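Local coordinates for TetR-family transcriptional regulator (Pectobacterium atrosepticum, PDB 2HYT), which probably acts as a dimeric DNA-binding transcription factor of the TetR family, recognising a regulatory DNA region through a helix-turn-helix motif, at residues 13-18 / 48-53; 57-61 / 115-119; 93-97 / 161-165; 110-114 / 165-171. All blocks are in the same frame, centred on the assembly; numbering follows the deposited sequence. Where two conformers were deposited one is given.

Contact 1: 13-18 / 48-53; sequences TRATLL and ALYHHF
Thr13 opens the contact with its methyl group: CG2 lies 3.7 Å from NE2 of the His52 imidazole, while its hydroxyl is turned back to bond the carbonyl of Glu9, so the branched residue offers carbon to the ring and oxygen to its own helix. Arg14 contributes more. With CG anti to the backbone N (chi1 -175°) and the chain extended as far as NE, it runs past both aromatic residues; CB passes ND1 of His52, and the rim carbon CE1 of Phe53 sits over the centre of one guanidinium face, the ring being tilted well away from that plane and so not stacked. Arg14 NH1 donates to His52 O at 3.0 Å, a bent bond (133° at the hydrogen) that arrives from above the carbonyl plane. Two waters back it up, one joining Arg14 NH1 to ND1 of His52, the other Arg14 NH2 to His52 O. A long, cationic side chain suits a carbonyl at the C-terminal end of helix 48-53, where the helix dipole would be expected to favour a positive charge. One turn on, Leu17 is the knob of the interface, set among Ala48, Leu49, His52 and Phe53. Its CD1 makes a CH-pi contact over the face of the imidazole, 3.9 Å from the centroid, and its CB meets the edge of the Phe53 ring. The segments 13-18 and 48-53 run at 117° to each other; helix 48-53 is the second of the predicted helix-turn-helix, with helix 35-42 packed against Leu49 and helix 56-81 against Arg14 and Leu18.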
loop_
_atom_site.group_PDB
_atom_site.type_symbol
_atom_site.label_atom_id
_atom_site.label_comp_id
_atom_site.label_asym_id
_atom_site.label_seq_id
_atom_site.Cartn_x
_atom_site.Cartn_y
_atom_site.Cartn_z
ATOM N N THR A 13 -3.117 -24.449 21.998
ATOM C CA THR A 13 -1.965 -23.794 22.636
ATOM C C THR A 13 -1.493 -22.590 21.814
ATOM O O THR A 13 -1.270 -21.510 22.389
ATOM C CB THR A 13 -0.829 -24.786 22.868
ATOM O OG1 THR A 13 -1.281 -25.868 23.709
ATOM C CG2 THR A 13 0.387 -24.125 23.505
ATOM N N ARG A 14 -1.397 -22.746 20.495
ATOM C CA ARG A 14 -1.004 -21.617 19.617
ATOM C C ARG A 14 -1.900 -20.403 19.856
ATOM O O ARG A 14 -1.459 -19.250 19.994
ATOM C CB ARG A 14 -1.135 -22.056 18.153
ATOM C CG ARG A 14 -0.640 -21.039 17.166
ATOM C CD ARG A 14 -0.941 -21.397 15.708
ATOM N NE ARG A 14 -0.477 -20.359 14.798
ATOM C CZ ARG A 14 0.771 -20.278 14.357
ATOM N NH1 ARG A 14 1.656 -21.165 14.777
ATOM N NH2 ARG A 14 1.135 -19.272 13.543
ATOM N N ALA A 15 -3.210 -20.666 19.878
ATOM C CA ALA A 15 -4.190 -19.582 20.110
ATOM C C ALA A 15 -4.006 -18.870 21.460
ATOM O O ALA A 15 -4.128 -17.610 21.546
ATOM C CB ALA A 15 -5.638 -20.175 19.968
ATOM N N THR A 16 -3.718 -19.633 22.528
ATOM C CA THR A 16 -3.448 -19.021 23.842
ATOM C C THR A 16 -2.178 -18.174 23.795
ATOM O O THR A 16 -2.128 -17.094 24.345
ATOM C CB THR A 16 -3.411 -20.054 25.006
ATOM O OG1 THR A 16 -2.119 -20.677 25.052
ATOM C CG2 THR A 16 -4.548 -21.105 24.828
ATOM N N LEU A 17 -1.148 -18.681 23.102
ATOM C CA LEU A 17 0.114 -17.931 23.036
ATOM C C LEU A 17 -0.056 -16.638 22.254
ATOM O O LEU A 17 0.471 -15.613 22.598
ATOM C CB LEU A 17 1.217 -18.772 22.428
ATOM C CG LEU A 17 1.634 -19.965 23.251
ATOM C CD1 LEU A 17 2.498 -20.902 22.365
ATOM C CD2 LEU A 17 2.364 -19.538 24.512
ATOM N N LEU A 18 -0.864 -16.705 21.209
ATOM C CA LEU A 18 -1.116 -15.549 20.376
ATOM C C LEU A 18 -1.880 -14.477 21.156
ATOM O O LEU A 18 -1.545 -13.298 21.097
ATOM C CB LEU A 18 -1.880 -15.970 19.100
ATOM C CG LEU A 18 -1.734 -15.022 17.919
ATOM C CD1 LEU A 18 -0.296 -15.157 17.413
ATOM C CD2 LEU A 18 -2.803 -15.334 16.782
ATOM N N ALA A 48 8.610 -22.269 24.100
ATOM C CA ALA A 48 7.261 -22.448 23.569
ATOM C C ALA A 48 6.976 -21.554 22.357
ATOM O O ALA A 48 6.420 -21.999 21.319
ATOM C CB ALA A 48 6.241 -22.199 24.702
ATOM N N LEU A 49 7.303 -20.276 22.503
ATOM C CA LEU A 49 7.082 -19.302 21.425
ATOM C C LEU A 49 7.926 -19.631 20.187
ATOM O O LEU A 49 7.425 -19.572 19.072
ATOM C CB LEU A 49 7.392 -17.887 21.900
ATOM C CG LEU A 49 6.485 -17.276 22.958
ATOM C CD1 LEU A 49 7.078 -15.946 23.451
ATOM C CD2 LEU A 49 5.103 -17.106 22.412
ATOM N N TYR A 50 9.200 -20.014 20.370
ATOM C CA TYR A 50 9.990 -20.413 19.209
ATOM C C TYR A 50 9.410 -21.668 18.529
ATOM O O TYR A 50 9.337 -21.767 17.296
ATOM C CB TYR A 50 11.435 -20.661 19.554
ATOM C CG TYR A 50 12.181 -19.411 19.960
ATOM C CD1 TYR A 50 12.275 -18.340 19.080
ATOM C CD2 TYR A 50 12.792 -19.318 21.171
ATOM C CE1 TYR A 50 12.962 -17.200 19.413
ATOM C CE2 TYR A 50 13.489 -18.170 21.515
ATOM C CZ TYR A 50 13.548 -17.126 20.640
ATOM O OH TYR A 50 14.259 -15.995 20.970
ATOM N N HIS A 51 8.965 -22.611 19.326
ATOM C CA HIS A 51 8.388 -23.835 18.777
ATOM C C HIS A 51 7.155 -23.599 17.915
ATOM O O HIS A 51 7.002 -24.149 16.828
ATOM C CB HIS A 51 8.004 -24.719 19.945
ATOM C CG HIS A 51 7.414 -26.018 19.553
ATOM N ND1 HIS A 51 8.118 -26.952 18.821
ATOM C CD2 HIS A 51 6.234 -26.601 19.878
ATOM C CE1 HIS A 51 7.366 -28.030 18.656
ATOM N NE2 HIS A 51 6.229 -27.851 19.297
ATOM N N HIS A 52 6.279 -22.699 18.383
ATOM C CA HIS A 52 5.084 -22.402 17.611
ATOM C C HIS A 52 5.258 -21.415 16.444
ATOM O O HIS A 52 4.548 -21.529 15.424
ATOM C CB HIS A 52 3.951 -21.911 18.535
ATOM C CG HIS A 52 3.329 -23.006 19.332
ATOM N ND1 HIS A 52 2.195 -23.678 18.920
ATOM C CD2 HIS A 52 3.713 -23.574 20.489
ATOM C CE1 HIS A 52 1.879 -24.580 19.832
ATOM N NE2 HIS A 52 2.808 -24.568 20.771
ATOM N N PHE A 53 6.107 -20.391 16.607
ATOM C CA PHE A 53 6.159 -19.286 15.667
ATOM C C PHE A 53 7.504 -19.105 14.944
ATOM O O PHE A 53 7.575 -18.344 13.994
ATOM C CB PHE A 53 5.774 -17.993 16.398
ATOM C CG PHE A 53 4.415 -18.066 17.056
ATOM C CD1 PHE A 53 3.263 -18.008 16.311
ATOM C CD2 PHE A 53 4.298 -18.301 18.406
ATOM C CE1 PHE A 53 2.020 -18.119 16.907
ATOM C CE2 PHE A 53 3.054 -18.365 19.008
ATOM C CZ PHE A 53 1.920 -18.330 18.253
HETATM O O HOH W 1 1.456 -23.692 16.238
HETATM O O HOH W 2 3.852 -20.236 12.476
#

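Contact 2: 57-61 / 115-119; sequences KGLLA and AVLGG
Leu60 and Leu117 slide past one another in opposite directions, each reaching toward the other's helix, with CD2 of Leu60 4.0 Å from CG of Leu117. Because CG of Leu60 stands anti to the backbone N (chi1 -178°), its CD2 branch also arrives at the flank of Val116, crossing it at a slant and lying 3.8 Å from Val116 CB. Leu117 spreads its two methyls over one turn of the facing helix: CD1 is 3.8 Å from CA of Ala61, and CD2 is 3.9 Å from the carbonyl O of Lys57. The small methyl of Ala61 lets Leu117 CD1 come down onto the backbone. Lys57 approaches at the margin, its aliphatic part serving as a nonpolar surface: CG touches CG1 of Val116 at 3.7 Å, and the extended chain then carries NZ past the valine. There Lys57 NZ gives a 2.7 Å hydrogen bond to a water, which in turn donates to Val116 O. A lysine fits such a border, apolar along its methylenes and hydrated at its ammonium end. The carbonyl belongs to the last turn of its helix; beyond it the chain leaves the helix at Gly118 with positive phi. Tyr30 touches both Leu60 and Val116 and extends the patch. This is the joint between the two domains of a TetR-family protein, where the start of helix 56-81, the long connector, meets the end of helix 103-117 of the C-terminal domain, which in TetR relatives binds ligands.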
loop_
_atom_site.group_PDB
_atom_site.type_symbol
_atom_site.label_atom_id
_atom_site.label_comp_id
_atom_site.label_asym_id
_atom_site.label_seq_id
_atom_site.Cartn_x
_atom_site.Cartn_y
_atom_site.Cartn_z
ATOM N N LYS A 57 9.275 -12.210 14.139
ATOM C CA LYS A 57 8.534 -11.782 12.972
ATOM C C LYS A 57 7.376 -12.724 12.652
ATOM O O LYS A 57 6.301 -12.321 12.246
ATOM C CB LYS A 57 9.470 -11.682 11.767
ATOM C CG LYS A 57 10.478 -10.573 11.896
ATOM C CD LYS A 57 11.297 -10.513 10.575
ATOM C CE LYS A 57 12.472 -9.523 10.630
ATOM N NZ LYS A 57 13.180 -9.494 9.293
ATOM N N GLY A 58 7.626 -14.013 12.838
ATOM C CA GLY A 58 6.595 -15.022 12.631
ATOM C C GLY A 58 5.399 -14.842 13.593
ATOM O O GLY A 58 4.235 -14.990 13.259
ATOM N N LEU A 59 5.736 -14.550 14.849
ATOM C CA LEU A 59 4.739 -14.243 15.865
ATOM C C LEU A 59 3.942 -13.006 15.453
ATOM O O LEU A 59 2.693 -13.005 15.475
ATOM C CB LEU A 59 5.408 -14.060 17.209
ATOM C CG LEU A 59 4.473 -13.689 18.367
ATOM C CD1 LEU A 59 3.231 -14.603 18.494
ATOM C CD2 LEU A 59 5.328 -13.637 19.706
ATOM N N LEU A 60 4.666 -11.952 15.076
ATOM C CA LEU A 60 4.003 -10.730 14.629
ATOM C C LEU A 60 3.034 -11.028 13.468
ATOM O O LEU A 60 1.886 -10.557 13.465
ATOM C CB LEU A 60 4.991 -9.655 14.204
ATOM C CG LEU A 60 4.364 -8.323 13.767
ATOM C CD1 LEU A 60 3.540 -7.647 14.871
ATOM C CD2 LEU A 60 5.461 -7.391 13.191
ATOM N N ALA A 61 3.468 -11.809 12.482
ATOM C CA ALA A 61 2.587 -12.135 11.349
ATOM C C ALA A 61 1.334 -12.839 11.809
ATOM O O ALA A 61 0.203 -12.544 11.345
ATOM C CB ALA A 61 3.344 -12.946 10.290
ATOM N N ALA A 115 6.650 -1.586 9.389
ATOM C CA ALA A 115 8.114 -1.506 9.377
ATOM C C ALA A 115 8.780 -2.875 9.271
ATOM O O ALA A 115 9.801 -3.040 8.603
ATOM C CB ALA A 115 8.605 -0.831 10.688
ATOM N N VAL A 116 8.190 -3.869 9.933
ATOM C CA VAL A 116 8.822 -5.192 10.085
ATOM C C VAL A 116 8.477 -6.165 8.961
ATOM O O VAL A 116 9.345 -6.944 8.493
ATOM C CB VAL A 116 8.430 -5.815 11.440
ATOM C CG1 VAL A 116 8.892 -7.275 11.566
ATOM C CG2 VAL A 116 9.028 -4.995 12.617
ATOM N N LEU A 117 7.223 -6.162 8.541
ATOM C CA LEU A 117 6.738 -7.123 7.554
ATOM C C LEU A 117 6.480 -6.489 6.193
ATOM O O LEU A 117 6.205 -7.225 5.249
ATOM C CB LEU A 117 5.468 -7.824 8.024
ATOM C CG LEU A 117 5.535 -8.546 9.366
ATOM C CD1 LEU A 117 4.113 -9.018 9.725
ATOM C CD2 LEU A 117 6.534 -9.665 9.333
ATOM N N GLY A 118 6.600 -5.171 6.093
ATOM C CA GLY A 118 6.299 -4.457 4.858
ATOM C C GLY A 118 4.826 -4.220 4.625
ATOM O O GLY A 118 4.368 -4.108 3.479
ATOM N N GLY A 119 4.051 -4.094 5.688
ATOM C CA GLY A 119 2.618 -3.892 5.560
ATOM C C GLY A 119 1.840 -5.158 5.268
ATOM O O GLY A 119 2.331 -6.263 5.507
HETATM O O HOH W 3 12.116 -7.023 8.779
#

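Contact 3: 93-97 / 161-165; sequences CRAYL and LAEAA
The all-helical C-terminal domain characteristic of TetR-family regulators has one of its buried helix pairs here, helix 85-98 lying against helix 150-170; segments 93-97 and 161-165 run at 31° to each other, their axes 9.6 Å apart at closest. Leu161 is the central residue. Its CB lies 3.7 Å from CD1 of Tyr96, its CD1 meets the sulfur of Cys93 at 4.0 Å, and its CD2 lies close to the Cys93 carbonyl, so one branched side chain spans from Cys93 to Tyr96, packing on both. Tyr96 has CG anti to its own nitrogen (chi1 -171°), which swings the ring out across the other backbone; there CE1 comes 3.4 Å from Leu161 O and also touches the methyl of Ala165. The phenol oxygen travels further, over CA of Ala162, and joins a water 3.2 Å from Tyr96 OH that donates to Ala162 O. Leu97 completes the packing through CD2, which is 3.8 Å from Ala164 CB. Two alanines, Ala164 and Ala165, keep the surface of helix 150-170 low enough for the tyrosine and leucine to lie against it, while Ala162 only borders the phenol oxygen; CA atoms of Leu97 and Ala165 come within 5.3 Å. Behind Leu161 stands Leu185 of helix 174-190, while Ala164 also packs on Leu156 of the second subunit. Cohesion is therefore mainly apolar, without a direct polar bond between the segments; the polar link runs through water, so the tyrosine hydroxyl has a partner although its ring packs on apolar groups.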
loop_
_atom_site.group_PDB
_atom_site.type_symbol
_atom_site.label_atom_id
_atom_site.label_comp_id
_atom_site.label_asym_id
_atom_site.label_seq_id
_atom_site.Cartn_x
_atom_site.Cartn_y
_atom_site.Cartn_z
ATOM N N CYS A 93 -16.237 2.670 5.324
ATOM C CA CYS A 93 -15.006 3.332 4.911
ATOM C C CYS A 93 -14.447 4.242 6.021
ATOM O O CYS A 93 -13.230 4.195 6.328
ATOM C CB CYS A 93 -15.182 4.112 3.614
ATOM S SG CYS A 93 -15.524 3.117 2.155
ATOM N N ARG A 94 -15.305 5.045 6.643
ATOM C CA ARG A 94 -14.848 5.902 7.748
ATOM C C ARG A 94 -14.321 5.075 8.924
ATOM O O ARG A 94 -13.344 5.436 9.570
ATOM C CB ARG A 94 -15.974 6.782 8.227
ATOM C CG ARG A 94 -16.334 7.879 7.255
ATOM C CD ARG A 94 -17.252 8.933 7.915
ATOM N NE ARG A 94 -18.485 8.346 8.461
ATOM C CZ ARG A 94 -19.667 8.318 7.838
ATOM N NH1 ARG A 94 -19.833 8.838 6.631
ATOM N NH2 ARG A 94 -20.699 7.760 8.451
ATOM N N ALA A 95 -14.999 3.964 9.209
ATOM C CA ALA A 95 -14.614 3.097 10.328
ATOM C C ALA A 95 -13.200 2.519 10.161
ATOM O O ALA A 95 -12.420 2.419 11.123
ATOM C CB ALA A 95 -15.645 1.993 10.507
ATOM N N TYR A 96 -12.822 2.218 8.919
ATOM C CA TYR A 96 -11.482 1.776 8.616
ATOM C C TYR A 96 -10.431 2.815 9.043
ATOM O O TYR A 96 -9.374 2.481 9.630
ATOM C CB TYR A 96 -11.355 1.444 7.131
ATOM C CG TYR A 96 -10.067 0.784 6.805
ATOM C CD1 TYR A 96 -8.911 1.556 6.587
ATOM C CD2 TYR A 96 -9.960 -0.604 6.706
ATOM C CE1 TYR A 96 -7.692 0.927 6.302
ATOM C CE2 TYR A 96 -8.748 -1.213 6.408
ATOM C CZ TYR A 96 -7.612 -0.425 6.216
ATOM O OH TYR A 96 -6.366 -0.940 5.902
ATOM N N LEU A 97 -10.705 4.074 8.739
ATOM C CA LEU A 97 -9.830 5.153 9.170
ATOM C C LEU A 97 -9.858 5.351 10.687
ATOM O O LEU A 97 -8.808 5.587 11.303
ATOM C CB LEU A 97 -10.208 6.459 8.489
ATOM C CG LEU A 97 -10.124 6.480 6.962
ATOM C CD1 LEU A 97 -10.290 7.919 6.449
ATOM C CD2 LEU A 97 -8.801 5.880 6.454
ATOM N N LEU A 161 -7.869 3.863 1.468
ATOM C CA LEU A 161 -8.124 3.718 2.903
ATOM C C LEU A 161 -6.886 3.215 3.602
ATOM O O LEU A 161 -6.542 3.691 4.666
ATOM C CB LEU A 161 -9.277 2.759 3.140
ATOM C CG LEU A 161 -10.644 3.216 2.647
ATOM C CD1 LEU A 161 -11.695 2.074 2.847
ATOM C CD2 LEU A 161 -11.091 4.468 3.367
ATOM N N ALA A 162 -6.213 2.222 3.008
ATOM C CA ALA A 162 -5.017 1.657 3.584
ATOM C C ALA A 162 -3.940 2.714 3.724
ATOM O O ALA A 162 -3.282 2.831 4.775
ATOM C CB ALA A 162 -4.527 0.504 2.693
ATOM N N GLU A 163 -3.779 3.555 2.707
ATOM C CA GLU A 163 -2.741 4.575 2.778
ATOM C C GLU A 163 -3.088 5.688 3.776
ATOM O O GLU A 163 -2.223 6.163 4.539
ATOM C CB GLU A 163 -2.510 5.200 1.390
ATOM C CG GLU A 163 -1.204 5.911 1.253
ATOM C CD GLU A 163 0.005 4.959 1.364
ATOM O OE1 GLU A 163 -0.156 3.703 1.245
ATOM O OE2 GLU A 163 1.105 5.488 1.622
ATOM N N ALA A 164 -4.336 6.115 3.736
ATOM C CA ALA A 164 -4.795 7.150 4.663
ATOM C C ALA A 164 -4.658 6.669 6.118
ATOM O O ALA A 164 -4.309 7.448 6.991
ATOM C CB ALA A 164 -6.203 7.589 4.321
ATOM N N ALA A 165 -4.929 5.391 6.387
ATOM C CA ALA A 165 -4.728 4.834 7.746
ATOM C C ALA A 165 -3.273 4.912 8.175
ATOM O O ALA A 165 -2.983 5.324 9.299
ATOM C CB ALA A 165 -5.259 3.427 7.843
HETATM O O HOH W 4 -3.464 0.249 6.222
#

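Contact 4: 110-114 / 165-171; sequences LRDAR and AFWIAEG. With EDO (1,2-ethanediol), chain C.
The carbonyl oxygen Ala169 O is gripped by both NE and NH2 of Arg111, each at 2.9 Å, in a side-on fork from a single guanidinium. The two nitrogens come from opposite faces of the carbonyl plane, while the oxygen lies nearly in the guanidinium plane. Arginine suits this place because Ala169 is in the last turn of its helix, where carbonyls lack further amide partners. Arg114, one turn on, meets Phe166 and Glu170. Stretched out from CG to NE, it lays its guanidinium flat on Phe166, centres 4.1 Å apart and planes at 5°, a cation-pi stack. NH1 then forms a nearly straight salt bridge (170°) to Glu170 OE2, 2.8 Å away on the anti side of the carboxylate. An ethanediol molecule, probably from the crystallisation liquor, bonds Arg114 NH2 and both carboxylate oxygens. Beside these polar contacts Leu110 packs on the helix, with CB 3.6 Å from Ala169 CB and CD2 against Phe166 CD1. Arg126 of the second subunit makes another salt bridge to Glu170 OE2, and Gln125 of that subunit accepts from Arg114 NH2. Ring and carboxylate together fix the guanidinium's rotation, and two arginines on one carboxylate would be expected to stabilise its negative charge.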
loop_
_atom_site.group_PDB
_atom_site.type_symbol
_atom_site.label_atom_id
_atom_site.label_comp_id
_atom_site.label_asym_id
_atom_site.label_seq_id
_atom_site.Cartn_x
_atom_site.Cartn_y
_atom_site.Cartn_z
ATOM N N LEU A 110 -0.271 -0.740 11.947
ATOM C CA LEU A 110 0.092 0.415 11.120
ATOM C C LEU A 110 1.470 0.972 11.354
ATOM O O LEU A 110 1.948 1.811 10.561
ATOM C CB LEU A 110 -0.997 1.497 11.262
ATOM C CG LEU A 110 -2.412 1.110 10.833
ATOM C CD1 LEU A 110 -3.374 2.212 11.257
ATOM C CD2 LEU A 110 -2.516 0.872 9.321
ATOM N N ARG A 111 2.132 0.518 12.422
ATOM C CA ARG A 111 3.505 0.919 12.737
ATOM C C ARG A 111 4.433 -0.325 12.662
ATOM O O ARG A 111 5.355 -0.412 11.839
ATOM C CB ARG A 111 3.545 1.625 14.087
ATOM C CG ARG A 111 2.872 3.003 14.015
ATOM C CD ARG A 111 2.966 3.690 15.333
ATOM N NE ARG A 111 2.219 4.940 15.334
ATOM C CZ ARG A 111 1.936 5.644 16.426
ATOM N NH1 ARG A 111 2.374 5.254 17.622
ATOM N NH2 ARG A 111 1.212 6.750 16.320
ATOM N N ASP A 112 4.166 -1.313 13.509
ATOM C CA ASP A 112 5.084 -2.445 13.645
ATOM C C ASP A 112 5.077 -3.326 12.402
ATOM O O ASP A 112 6.132 -3.587 11.830
ATOM C CB ASP A 112 4.729 -3.274 14.883
ATOM C CG ASP A 112 4.880 -2.499 16.163
ATOM O OD1 ASP A 112 5.850 -1.738 16.319
ATOM O OD2 ASP A 112 4.041 -2.686 17.045
ATOM N N ALA A 113 3.916 -3.848 12.009
ATOM C CA ALA A 113 3.848 -4.695 10.812
ATOM C C ALA A 113 4.295 -3.924 9.576
ATOM O O ALA A 113 4.892 -4.501 8.663
ATOM C CB ALA A 113 2.437 -5.264 10.576
ATOM N N ARG A 114 3.960 -2.634 9.519
ATOM C CA ARG A 114 4.433 -1.783 8.418
ATOM C C ARG A 114 5.945 -1.821 8.283
ATOM O O ARG A 114 6.465 -2.100 7.191
ATOM C CB ARG A 114 3.978 -0.329 8.631
ATOM C CG ARG A 114 4.024 0.456 7.363
ATOM C CD ARG A 114 3.899 1.933 7.594
ATOM N NE ARG A 114 3.734 2.580 6.302
ATOM C CZ ARG A 114 3.610 3.901 6.154
ATOM N NH1 ARG A 114 3.667 4.700 7.201
ATOM N NH2 ARG A 114 3.456 4.403 4.957
ATOM N N ALA A 165 -4.929 5.391 6.387
ATOM C CA ALA A 165 -4.728 4.834 7.746
ATOM C C ALA A 165 -3.273 4.912 8.175
ATOM O O ALA A 165 -2.983 5.324 9.299
ATOM C CB ALA A 165 -5.259 3.427 7.843
ATOM N N PHE A 166 -2.346 4.570 7.291
ATOM C CA PHE A 166 -0.913 4.747 7.578
ATOM C C PHE A 166 -0.593 6.177 7.949
ATOM O O PHE A 166 0.118 6.426 8.948
ATOM C CB PHE A 166 -0.049 4.365 6.385
ATOM C CG PHE A 166 0.097 2.884 6.170
ATOM C CD1 PHE A 166 0.371 2.020 7.234
ATOM C CD2 PHE A 166 0.094 2.356 4.885
ATOM C CE1 PHE A 166 0.545 0.656 7.000
ATOM C CE2 PHE A 166 0.251 0.987 4.670
ATOM C CZ PHE A 166 0.508 0.156 5.741
ATOM N N TRP A 167 -1.131 7.090 7.163
ATOM C CA TRP A 167 -0.890 8.522 7.304
ATOM C C TRP A 167 -1.427 8.958 8.662
ATOM O O TRP A 167 -0.734 9.614 9.455
ATOM C CB TRP A 167 -1.537 9.280 6.151
ATOM C CG TRP A 167 -1.384 10.731 6.249
ATOM C CD1 TRP A 167 -0.238 11.459 6.069
ATOM C CD2 TRP A 167 -2.411 11.683 6.591
ATOM N NE1 TRP A 167 -0.491 12.788 6.246
ATOM C CE2 TRP A 167 -1.815 12.954 6.573
ATOM C CE3 TRP A 167 -3.772 11.582 6.877
ATOM C CZ2 TRP A 167 -2.518 14.094 6.856
ATOM C CZ3 TRP A 167 -4.474 12.738 7.151
ATOM C CH2 TRP A 167 -3.840 13.961 7.183
ATOM N N ILE A 168 -2.633 8.538 8.994
ATOM C CA ILE A 168 -3.206 8.934 10.293
ATOM C C ILE A 168 -2.326 8.405 11.431
ATOM O O ILE A 168 -2.092 9.115 12.426
ATOM C CB ILE A 168 -4.644 8.416 10.439
ATOM C CG1 ILE A 168 -5.568 9.151 9.485
ATOM C CG2 ILE A 168 -5.135 8.536 11.868
ATOM C CD1 ILE A 168 -6.911 8.463 9.172
ATOM N N ALA A 169 -1.824 7.189 11.278
ATOM C CA ALA A 169 -1.019 6.527 12.313
ATOM C C ALA A 169 0.408 7.105 12.420
ATOM O O ALA A 169 1.074 6.844 13.415
ATOM C CB ALA A 169 -1.016 4.993 12.095
ATOM N N GLU A 170 0.845 7.886 11.420
ATOM C CA GLU A 170 2.159 8.603 11.398
ATOM C C GLU A 170 2.135 9.904 12.209
ATOM O O GLU A 170 3.201 10.423 12.593
ATOM C CB GLU A 170 2.525 9.039 9.977
ATOM C CG GLU A 170 3.121 7.970 9.117
ATOM C CD GLU A 170 3.204 8.337 7.637
ATOM O OE1 GLU A 170 2.755 9.418 7.191
ATOM O OE2 GLU A 170 3.727 7.514 6.897
ATOM N N GLY A 171 0.948 10.486 12.373
ATOM C CA GLY A 171 0.824 11.755 13.067
ATOM C C GLY A 171 1.176 11.642 14.551
ATOM O O GLY A 171 0.990 10.595 15.199
HETATM C C1 EDO C . 1.502 8.993 3.586
HETATM O O1 EDO C . 2.285 9.920 4.349
HETATM C C2 EDO C . 1.542 7.669 4.340
HETATM O O2 EDO C . 2.893 7.224 4.485
HETATM O O HOH W 5 2.169 4.416 10.041
HETATM O O HOH W 6 -1.264 8.599 15.043
#

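How the contacts relate
Contact 1 lies in the DNA-binding end and closes before the other three open; its centre is about 31 Å from that of contact 3. Contact 2, about 16 Å from contact 1 between centres, touches it where Leu18 meets Leu59, and helix 48-53 leads directly into helix 56-81. Contacts 2 and 4 share helix 103-117, a probable hydrogen bond from Gly119 N to Ala113 O tying them, while contacts 3 and 4 share helix 150-170 and Ala165, with centres about 11 Å apart. Contacts 2, 3 and 4 interleave along the chain. A continuous packed path thus runs from the predicted DNA-binding helices to the subunit interface, consistent with coupling between the domains.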